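Local coordinates for protein putative creatinine amidohydrolase (Bacteroides fragilis, PDB 3LUB) that probably hydrolyses carbon-nitrogen bonds in linear amides, as a zinc-dependent member of the creatininase superfamily, at residues Ile160-Gly165 against Val205-Asp210; Ser190-Phe193 against Leu198-Lys201. One frame throughout, in Å; residues are numbered along the deposited sequence.

Interaction 1: residues Ile160-Gly165 against Val205-Asp210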
loop_
_atom_site.group_PDB
_atom_site.type_symbol
_atom_site.label_atom_id
_atom_site.label_comp_id
_atom_site.label_asym_id
_atom_site.label_seq_id
_atom_site.Cartn_x
_atom_site.Cartn_y
_atom_site.Cartn_z
ATOM N N ILE F 160 -11.239 3.563 -39.895
ATOM C CA ILE F 160 -11.364 3.339 -38.457
ATOM C C ILE F 160 -10.945 1.890 -38.149
ATOM O O ILE F 160 -11.478 0.923 -38.715
ATOM C CB ILE F 160 -12.798 3.669 -37.892
ATOM C CG1 ILE F 160 -13.177 5.147 -38.180
ATOM C CG2 ILE F 160 -12.845 3.412 -36.387
ATOM C CD1 ILE F 160 -14.635 5.527 -37.873
ATOM N N ASP F 161 -9.974 1.762 -37.258
ATOM C CA ASP F 161 -9.361 0.477 -36.952
ATOM C C ASP F 161 -8.608 0.615 -35.636
ATOM O O ASP F 161 -7.380 0.639 -35.634
ATOM C CB ASP F 161 -8.425 0.075 -38.116
ATOM C CG ASP F 161 -7.802 -1.329 -37.964
ATOM O OD1 ASP F 161 -8.132 -2.083 -37.019
ATOM O OD2 ASP F 161 -6.928 -1.654 -38.804
ATOM N N ASP F 162 -9.363 0.730 -34.532
ATOM C CA ASP F 162 -8.777 0.906 -33.198
ATOM C C ASP F 162 -8.805 -0.370 -32.346
ATOM O O ASP F 162 -7.899 -0.586 -31.561
ATOM C CB ASP F 162 -9.490 2.026 -32.416
ATOM C CG ASP F 162 -9.304 3.407 -33.038
ATOM O OD1 ASP F 162 -8.210 3.683 -33.599
ATOM O OD2 ASP F 162 -10.259 4.222 -32.957
ATOM N N HIS F 163 -9.839 -1.199 -32.470
ATOM C CA HIS F 163 -9.961 -2.364 -31.597
ATOM C C HIS F 163 -10.701 -3.500 -32.293
ATOM O O HIS F 163 -11.854 -3.336 -32.675
ATOM C CB HIS F 163 -10.670 -1.966 -30.305
ATOM C CG HIS F 163 -10.870 -3.103 -29.367
ATOM N ND1 HIS F 163 -9.826 -3.707 -28.702
ATOM C CD2 HIS F 163 -11.987 -3.762 -28.990
ATOM C CE1 HIS F 163 -10.294 -4.687 -27.956
ATOM N NE2 HIS F 163 -11.600 -4.740 -28.105
ATOM N N ALA F 164 -10.041 -4.652 -32.442
ATOM C CA ALA F 164 -10.669 -5.832 -33.057
ATOM C C ALA F 164 -11.078 -5.529 -34.514
ATOM O O ALA F 164 -12.059 -6.059 -35.013
ATOM C CB ALA F 164 -11.904 -6.280 -32.255
ATOM N N GLY F 165 -10.321 -4.669 -35.166
ATOM C CA GLY F 165 -10.658 -4.163 -36.483
ATOM C C GLY F 165 -9.937 -4.962 -37.523
ATOM O O GLY F 165 -9.645 -6.131 -37.308
ATOM N N VAL F 205 -9.994 11.834 -22.667
ATOM C CA VAL F 205 -10.905 11.115 -21.797
ATOM C C VAL F 205 -10.950 9.689 -22.368
ATOM O O VAL F 205 -10.773 9.513 -23.583
ATOM C CB VAL F 205 -12.341 11.794 -21.785
ATOM C CG1 VAL F 205 -13.446 10.907 -21.113
ATOM C CG2 VAL F 205 -12.265 13.105 -21.084
ATOM N N PRO F 206 -11.124 8.663 -21.508
ATOM C CA PRO F 206 -11.316 7.335 -22.078
ATOM C C PRO F 206 -12.686 7.189 -22.767
ATOM O O PRO F 206 -13.704 7.723 -22.311
ATOM C CB PRO F 206 -11.208 6.404 -20.858
ATOM C CG PRO F 206 -11.622 7.255 -19.694
ATOM C CD PRO F 206 -11.148 8.645 -20.029
ATOM N N ARG F 207 -12.691 6.496 -23.893
ATOM C CA ARG F 207 -13.920 6.070 -24.543
ATOM C C ARG F 207 -14.735 5.226 -23.562
ATOM O O ARG F 207 -14.192 4.351 -22.885
ATOM C CB ARG F 207 -13.538 5.215 -25.768
ATOM C CG ARG F 207 -14.706 4.668 -26.583
ATOM C CD ARG F 207 -14.268 3.662 -27.678
ATOM N NE ARG F 207 -13.287 4.177 -28.652
ATOM C CZ ARG F 207 -13.580 4.866 -29.763
ATOM N NH1 ARG F 207 -14.832 5.207 -30.083
ATOM N NH2 ARG F 207 -12.594 5.245 -30.569
ATOM N N HIS F 208 -16.043 5.484 -23.493
ATOM C CA HIS F 208 -16.956 4.623 -22.753
ATOM C C HIS F 208 -17.522 3.572 -23.703
ATOM O O HIS F 208 -18.231 3.898 -24.659
ATOM C CB HIS F 208 -18.055 5.446 -22.107
ATOM C CG HIS F 208 -17.557 6.366 -21.039
ATOM N ND1 HIS F 208 -18.300 6.684 -19.927
ATOM C CD2 HIS F 208 -16.370 7.006 -20.894
ATOM C CE1 HIS F 208 -17.591 7.482 -19.140
ATOM N NE2 HIS F 208 -16.418 7.698 -19.708
ATOM N N TRP F 209 -17.172 2.315 -23.448
ATOM C CA TRP F 209 -17.501 1.215 -24.340
ATOM C C TRP F 209 -19.006 1.010 -24.470
ATOM O O TRP F 209 -19.511 0.735 -25.562
ATOM C CB TRP F 209 -16.813 -0.068 -23.879
ATOM C CG TRP F 209 -15.874 -0.577 -24.884
ATOM C CD1 TRP F 209 -16.077 -1.637 -25.707
ATOM C CD2 TRP F 209 -14.601 -0.043 -25.224
ATOM N NE1 TRP F 209 -15.001 -1.826 -26.519
ATOM C CE2 TRP F 209 -14.083 -0.847 -26.272
ATOM C CE3 TRP F 209 -13.849 1.035 -24.766
ATOM C CZ2 TRP F 209 -12.847 -0.620 -26.855
ATOM C CZ3 TRP F 209 -12.608 1.269 -25.348
ATOM C CH2 TRP F 209 -12.120 0.438 -26.385
ATOM N N ASP F 210 -19.715 1.208 -23.354
ATOM C CA ASP F 210 -21.183 1.091 -23.330
ATOM C C ASP F 210 -21.909 2.128 -24.196
ATOM O O ASP F 210 -22.955 1.845 -24.768
ATOM C CB ASP F 210 -21.716 1.122 -21.894
ATOM C CG ASP F 210 -21.433 2.428 -21.189
ATOM O OD1 ASP F 210 -20.263 2.851 -21.176
ATOM O OD2 ASP F 210 -22.402 3.021 -20.657
#
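Trp209 turns the edge of its six-membered ring onto the face of the His163 imidazole in a T-shaped pair, the two planes 85° apart and the centroids separated by 5.6 Å. The touching atom is CZ2 of Trp209, which comes within 3.9 Å of CD2 of His163. Each ring also has a polar tie beyond the pair: His163 NE2 is hydrogen-bonded to the carbonyl of Pro33, and Trp209 NE1 to that of Ser216, which fixes how both rings are turned. Arg207 CD lies over one face of the indole, 3.7 Å above its plane and offset toward the rim. From there the arginine chain bends at chi3 (-57°) and carries its guanidinium across to Asp162, the residue just before His163. This salt bridge is long, 3.5 Å from Asp162 OD2 to Arg207 NH2, with carboxylate and guanidinium planes 40° apart. Asp162 and His163 form a classic beta bulge facing Val218, which helps explain how two consecutive residues both direct their side chains at the 205-210 segment. His163 also touches Glu32 and meets the ring of His34, both zinc ligands, and its side chain comes within about 4 Å of a bound zinc ion. Trp209 thus packs against a second-shell histidine of the two-zinc site of this creatininase-superfamily protein.

Interaction 2: residues Ser190-Phe193 against Leu198-Lys201; sequences SKPF and LNEK
A Schellman motif ends the short helix 196-199, with Lys201 as its positive-phi residue, and the last turn of that helix folds back on the loop 190-193. The polar part of the contact is a two-bond grip by one side-chain amide on one residue's backbone. Asn199 OD1 accepts from Phe193 N at 2.9 Å, in the carbonyl plane and on a lone pair, although the N-H points somewhat off line (138°). Asn199 ND2 gives a straighter bond (163°) to Phe193 O at 2.8 Å; Phe193 O lies close to the Asn199 amide plane, while ND2 approaches from above the Phe193 carbonyl plane. With both ends of the amide engaged, its flip state and rotation are set. The apolar part is made by Leu198, whose CB lies 3.6 Å from CD2 of Phe193, while its CD1 sits over one face of the ring, offset toward the rim. Phe193 CG stands beside its own backbone N (chi1 -64°), which brings the ring round to both helix residues, its plane nearly parallel to the Asn199 amide. Tyr253 and Leu252 of the second subunit also pack on Phe193, placing this turn at a subunit interface. Beside the amide, Pro192 CB rests 3.5 Å from Asn199 OD1.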
loop_
_atom_site.group_PDB
_atom_site.type_symbol
_atom_site.label_atom_id
_atom_site.label_comp_id
_atom_site.label_asym_id
_atom_site.label_seq_id
_atom_site.Cartn_x
_atom_site.Cartn_y
_atom_site.Cartn_z
ATOM N N SER F 190 -18.734 2.628 -34.210
ATOM C CA SER F 190 -18.370 3.434 -33.033
ATOM C C SER F 190 -18.999 4.846 -33.077
ATOM O O SER F 190 -19.346 5.382 -34.147
ATOM C CB SER F 190 -16.843 3.539 -32.897
ATOM O OG SER F 190 -16.263 4.113 -34.054
ATOM N N LYS F 191 -19.152 5.422 -31.890
ATOM C CA LYS F 191 -19.837 6.691 -31.725
ATOM C C LYS F 191 -18.842 7.617 -31.038
ATOM O O LYS F 191 -18.172 7.195 -30.102
ATOM C CB LYS F 191 -21.100 6.468 -30.884
ATOM C CG LYS F 191 -22.131 7.542 -31.023
ATOM C CD LYS F 191 -23.478 7.115 -30.445
ATOM C CE LYS F 191 -23.627 7.486 -28.975
ATOM N NZ LYS F 191 -24.028 8.897 -28.783
ATOM N N PRO F 192 -18.687 8.853 -31.537
ATOM C CA PRO F 192 -17.735 9.777 -30.929
ATOM C C PRO F 192 -18.323 10.433 -29.686
ATOM O O PRO F 192 -19.494 10.213 -29.372
ATOM C CB PRO F 192 -17.523 10.814 -32.040
ATOM C CG PRO F 192 -18.835 10.875 -32.690
ATOM C CD PRO F 192 -19.372 9.478 -32.682
ATOM N N PHE F 193 -17.511 11.236 -29.007
ATOM C CA PHE F 193 -17.959 12.063 -27.866
ATOM C C PHE F 193 -18.876 13.161 -28.360
ATOM O O PHE F 193 -18.792 13.545 -29.526
ATOM C CB PHE F 193 -16.768 12.715 -27.167
ATOM C CG PHE F 193 -15.811 11.737 -26.531
ATOM C CD1 PHE F 193 -16.239 10.878 -25.528
ATOM C CD2 PHE F 193 -14.456 11.727 -26.889
ATOM C CE1 PHE F 193 -15.322 9.983 -24.929
ATOM C CE2 PHE F 193 -13.554 10.857 -26.293
ATOM C CZ PHE F 193 -13.987 10.007 -25.300
ATOM N N LEU F 198 -12.868 17.010 -27.314
ATOM C CA LEU F 198 -12.338 15.672 -26.986
ATOM C C LEU F 198 -12.199 14.837 -28.240
ATOM O O LEU F 198 -11.273 14.039 -28.329
ATOM C CB LEU F 198 -13.187 14.934 -25.952
ATOM C CG LEU F 198 -13.310 15.525 -24.562
ATOM C CD1 LEU F 198 -14.079 14.573 -23.658
ATOM C CD2 LEU F 198 -11.933 15.911 -23.978
ATOM N N ASN F 199 -13.092 15.006 -29.213
ATOM C CA ASN F 199 -12.926 14.303 -30.502
ATOM C C ASN F 199 -11.692 14.856 -31.242
ATOM O O ASN F 199 -10.933 14.103 -31.852
ATOM C CB ASN F 199 -14.173 14.389 -31.379
ATOM C CG ASN F 199 -15.371 13.694 -30.770
ATOM O OD1 ASN F 199 -15.255 12.635 -30.135
ATOM N ND2 ASN F 199 -16.528 14.283 -30.950
ATOM N N GLU F 200 -11.474 16.167 -31.116
ATOM C CA GLU F 200 -10.327 16.844 -31.714
ATOM C C GLU F 200 -9.034 16.556 -30.978
ATOM O O GLU F 200 -7.974 16.892 -31.472
ATOM C CB GLU F 200 -10.531 18.365 -31.710
ATOM C CG GLU F 200 -11.647 18.905 -32.599
ATOM C CD GLU F 200 -12.113 20.309 -32.158
ATOM O OE1 GLU F 200 -11.330 21.013 -31.446
ATOM O OE2 GLU F 200 -13.259 20.687 -32.515
ATOM N N LYS F 201 -9.119 15.983 -29.781
ATOM C CA LYS F 201 -7.932 15.629 -28.975
ATOM C C LYS F 201 -7.191 16.817 -28.348
ATOM O O LYS F 201 -5.987 16.742 -28.111
ATOM C CB LYS F 201 -6.967 14.734 -29.759
ATOM C CG LYS F 201 -7.666 13.470 -30.242
ATOM C CD LYS F 201 -6.748 12.477 -30.902
ATOM C CE LYS F 201 -7.614 11.274 -31.374
ATOM N NZ LYS F 201 -6.826 10.179 -31.972
#

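In the fold
After strand 140-145 the chain runs through 160-165 into helix 166-175, leaves it through a long loop to 190-193, and makes the short helix 196-199. Interaction 2 closes that small turn at once, with four residues between its segments. The chain then continues to 205-210, where interaction 1 closes a loop of 39 residues that contains all of interaction 2. The two contacts meet directly: Val205 CG2 packs on Leu198 CD1 at 3.5 Å, and Phe193 CZ lies against the carbonyls of Val205 and Pro206. Together they join the zinc-site side of the fold to an outer turn, and both touch the second subunit.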